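Local coordinates for putative uncharacterized protein TTHB187 (PDB 3SK9) that acts in CRISPR antiviral defence as the HD nuclease domain of Cas3, cutting single-stranded DNA with the help of divalent metal ions such as manganese and nickel, at residues A53-L58 with P196-R201. Sequence-based numbering, arbitrary orientation.
Sequences AEDWGL and PEAVLR
The last turn of helix 46-56 meets the first turns of helix 196-213 where Asp55 and Ala198 touch, their CA atoms 5.4 Å apart. Gly57, with positive phi, leads the chain out of the first helix, a conformation glycine adopts without the strain a CB would bring, and Leu58 N bonds back to Ala53 O. So close an approach needs a small residue: the Ala198 methyl lies 3.3 Å from Asp55 CG and, obliquely to the ring, 4.0 Å from Trp56 CZ2. Beside it, the Asp55 carboxylate receives Arg201 side-on. Arg201 NE reaches Asp55 OD2 at 2.8 Å and NH2 reaches OD1 at 2.9 Å, both on syn lone pairs. Carboxylate and guanidinium are only 7° from coplanar, which lets both bonds run nearly straight, and the bend at chi3 (-80°) places the guanidinium face over Glu197 O, one turn earlier. This joins two helices of the mainly helical HD nuclease domain, away from the metal-binding residues. Arg195 makes a second salt bridge to Asp55 OD1 and also pairs with Glu54, while Arg201 NH1 bonds to Phe258 O; the paired arginines probably keep Asp55 ionised. Trp56, edge-to-face with Trp66, suits its place because its six-membered ring lies against the Ala198 methyl while its indole N-H can bond a water. That water accepts from Trp56 NE1 at 2.8 Å and donates to Asp55 OD2 and Ala198 O.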
loop_
_atom_site.group_PDB
_atom_site.type_symbol
_atom_site.label_atom_id
_atom_site.label_comp_id
_atom_site.label_asym_id
_atom_site.label_seq_id
_atom_site.Cartn_x
_atom_site.Cartn_y
_atom_site.Cartn_z
ATOM N N ALA A 53 -5.688 16.112 5.240
ATOM C CA ALA A 53 -5.665 16.504 6.658
ATOM C C ALA A 53 -7.097 16.482 7.216
ATOM O O ALA A 53 -7.335 16.040 8.354
ATOM C CB ALA A 53 -5.011 17.927 6.817
ATOM N N GLU A 54 -8.051 16.935 6.414
ATOM C CA GLU A 54 -9.444 17.005 6.823
ATOM C C GLU A 54 -10.056 15.600 6.824
ATOM O O GLU A 54 -10.905 15.269 7.679
ATOM C CB GLU A 54 -10.219 17.927 5.876
ATOM C CG GLU A 54 -11.693 18.117 6.190
ATOM C CD GLU A 54 -12.372 19.055 5.182
ATOM O OE1 GLU A 54 -13.149 19.929 5.633
ATOM O OE2 GLU A 54 -12.114 18.955 3.942
ATOM N N ASP A 55 -9.639 14.781 5.861
ATOM C CA ASP A 55 -10.190 13.421 5.734
ATOM C C ASP A 55 -9.954 12.644 7.024
ATOM O O ASP A 55 -10.791 11.836 7.460
ATOM C CB ASP A 55 -9.453 12.619 4.627
ATOM C CG ASP A 55 -9.895 12.992 3.213
ATOM O OD1 ASP A 55 -10.990 13.597 3.043
ATOM O OD2 ASP A 55 -9.134 12.631 2.294
ATOM N N TRP A 56 -8.770 12.832 7.596
ATOM C CA TRP A 56 -8.323 11.947 8.681
ATOM C C TRP A 56 -8.214 12.622 10.064
ATOM O O TRP A 56 -7.822 11.969 11.035
ATOM C CB TRP A 56 -7.008 11.285 8.265
ATOM C CG TRP A 56 -7.241 10.505 6.982
ATOM C CD1 TRP A 56 -6.717 10.762 5.734
ATOM C CD2 TRP A 56 -8.108 9.379 6.829
ATOM N NE1 TRP A 56 -7.220 9.849 4.817
ATOM C CE2 TRP A 56 -8.074 8.996 5.470
ATOM C CE3 TRP A 56 -8.886 8.640 7.719
ATOM C CZ2 TRP A 56 -8.824 7.891 4.980
ATOM C CZ3 TRP A 56 -9.618 7.552 7.238
ATOM C CH2 TRP A 56 -9.595 7.202 5.890
ATOM N N GLY A 57 -8.571 13.907 10.141
ATOM C CA GLY A 57 -8.475 14.642 11.389
ATOM C C GLY A 57 -7.067 14.685 11.967
ATOM O O GLY A 57 -6.878 14.646 13.199
ATOM N N LEU A 58 -6.069 14.797 11.096
ATOM C CA LEU A 58 -4.667 14.872 11.531
ATOM C C LEU A 58 -4.003 16.118 10.964
ATOM O O LEU A 58 -4.387 16.589 9.881
ATOM C CB LEU A 58 -3.873 13.646 11.048
ATOM C CG LEU A 58 -4.174 12.275 11.675
ATOM C CD1 LEU A 58 -3.610 11.116 10.803
ATOM C CD2 LEU A 58 -3.601 12.245 13.083
ATOM N N PRO A 196 -16.639 8.936 1.962
ATOM C CA PRO A 196 -16.328 8.209 0.725
ATOM C C PRO A 196 -15.184 8.834 -0.080
ATOM O O PRO A 196 -14.336 8.119 -0.575
ATOM C CB PRO A 196 -17.635 8.324 -0.071
ATOM C CG PRO A 196 -18.692 8.523 0.993
ATOM C CD PRO A 196 -18.046 9.374 2.020
ATOM N N GLU A 197 -15.180 10.156 -0.265
ATOM C CA GLU A 197 -14.078 10.749 -1.018
ATOM C C GLU A 197 -12.684 10.492 -0.392
ATOM O O GLU A 197 -11.688 10.478 -1.091
ATOM C CB GLU A 197 -14.251 12.260 -1.149
ATOM C CG GLU A 197 -15.421 12.658 -2.022
ATOM C CD GLU A 197 -15.189 12.377 -3.474
ATOM O OE1 GLU A 197 -14.478 13.177 -4.153
ATOM O OE2 GLU A 197 -15.773 11.372 -3.930
ATOM N N ALA A 198 -12.608 10.386 0.934
ATOM C CA ALA A 198 -11.346 10.100 1.587
ATOM C C ALA A 198 -10.880 8.711 1.186
ATOM O O ALA A 198 -9.702 8.481 0.966
ATOM C CB ALA A 198 -11.522 10.160 3.089
ATOM N N VAL A 199 -11.806 7.779 1.152
ATOM C CA VAL A 199 -11.443 6.401 0.820
ATOM C C VAL A 199 -11.043 6.280 -0.643
ATOM O O VAL A 199 -10.084 5.595 -0.974
ATOM C CB VAL A 199 -12.667 5.496 1.120
ATOM C CG1 VAL A 199 -12.441 4.026 0.678
ATOM C CG2 VAL A 199 -12.969 5.606 2.591
ATOM N N LEU A 200 -11.775 6.958 -1.509
ATOM C CA LEU A 200 -11.481 6.932 -2.951
ATOM C C LEU A 200 -10.110 7.626 -3.204
ATOM O O LEU A 200 -9.380 7.257 -4.139
ATOM C CB LEU A 200 -12.609 7.645 -3.718
ATOM C CG LEU A 200 -13.940 6.805 -3.701
ATOM C CD1 LEU A 200 -15.184 7.672 -4.125
ATOM C CD2 LEU A 200 -13.761 5.522 -4.570
ATOM N N ARG A 201 -9.807 8.673 -2.439
ATOM C CA ARG A 201 -8.493 9.313 -2.586
ATOM C C ARG A 201 -7.381 8.286 -2.308
ATOM O O ARG A 201 -6.371 8.257 -3.024
ATOM C CB ARG A 201 -8.356 10.558 -1.670
ATOM C CG ARG A 201 -8.804 11.838 -2.357
ATOM C CD ARG A 201 -8.564 13.087 -1.467
ATOM N NE ARG A 201 -9.578 13.302 -0.432
ATOM C CZ ARG A 201 -10.783 13.809 -0.688
ATOM N NH1 ARG A 201 -11.119 14.121 -1.934
ATOM N NH2 ARG A 201 -11.633 14.048 0.287
HETATM O O HOH W 1 -7.737 10.315 2.148
#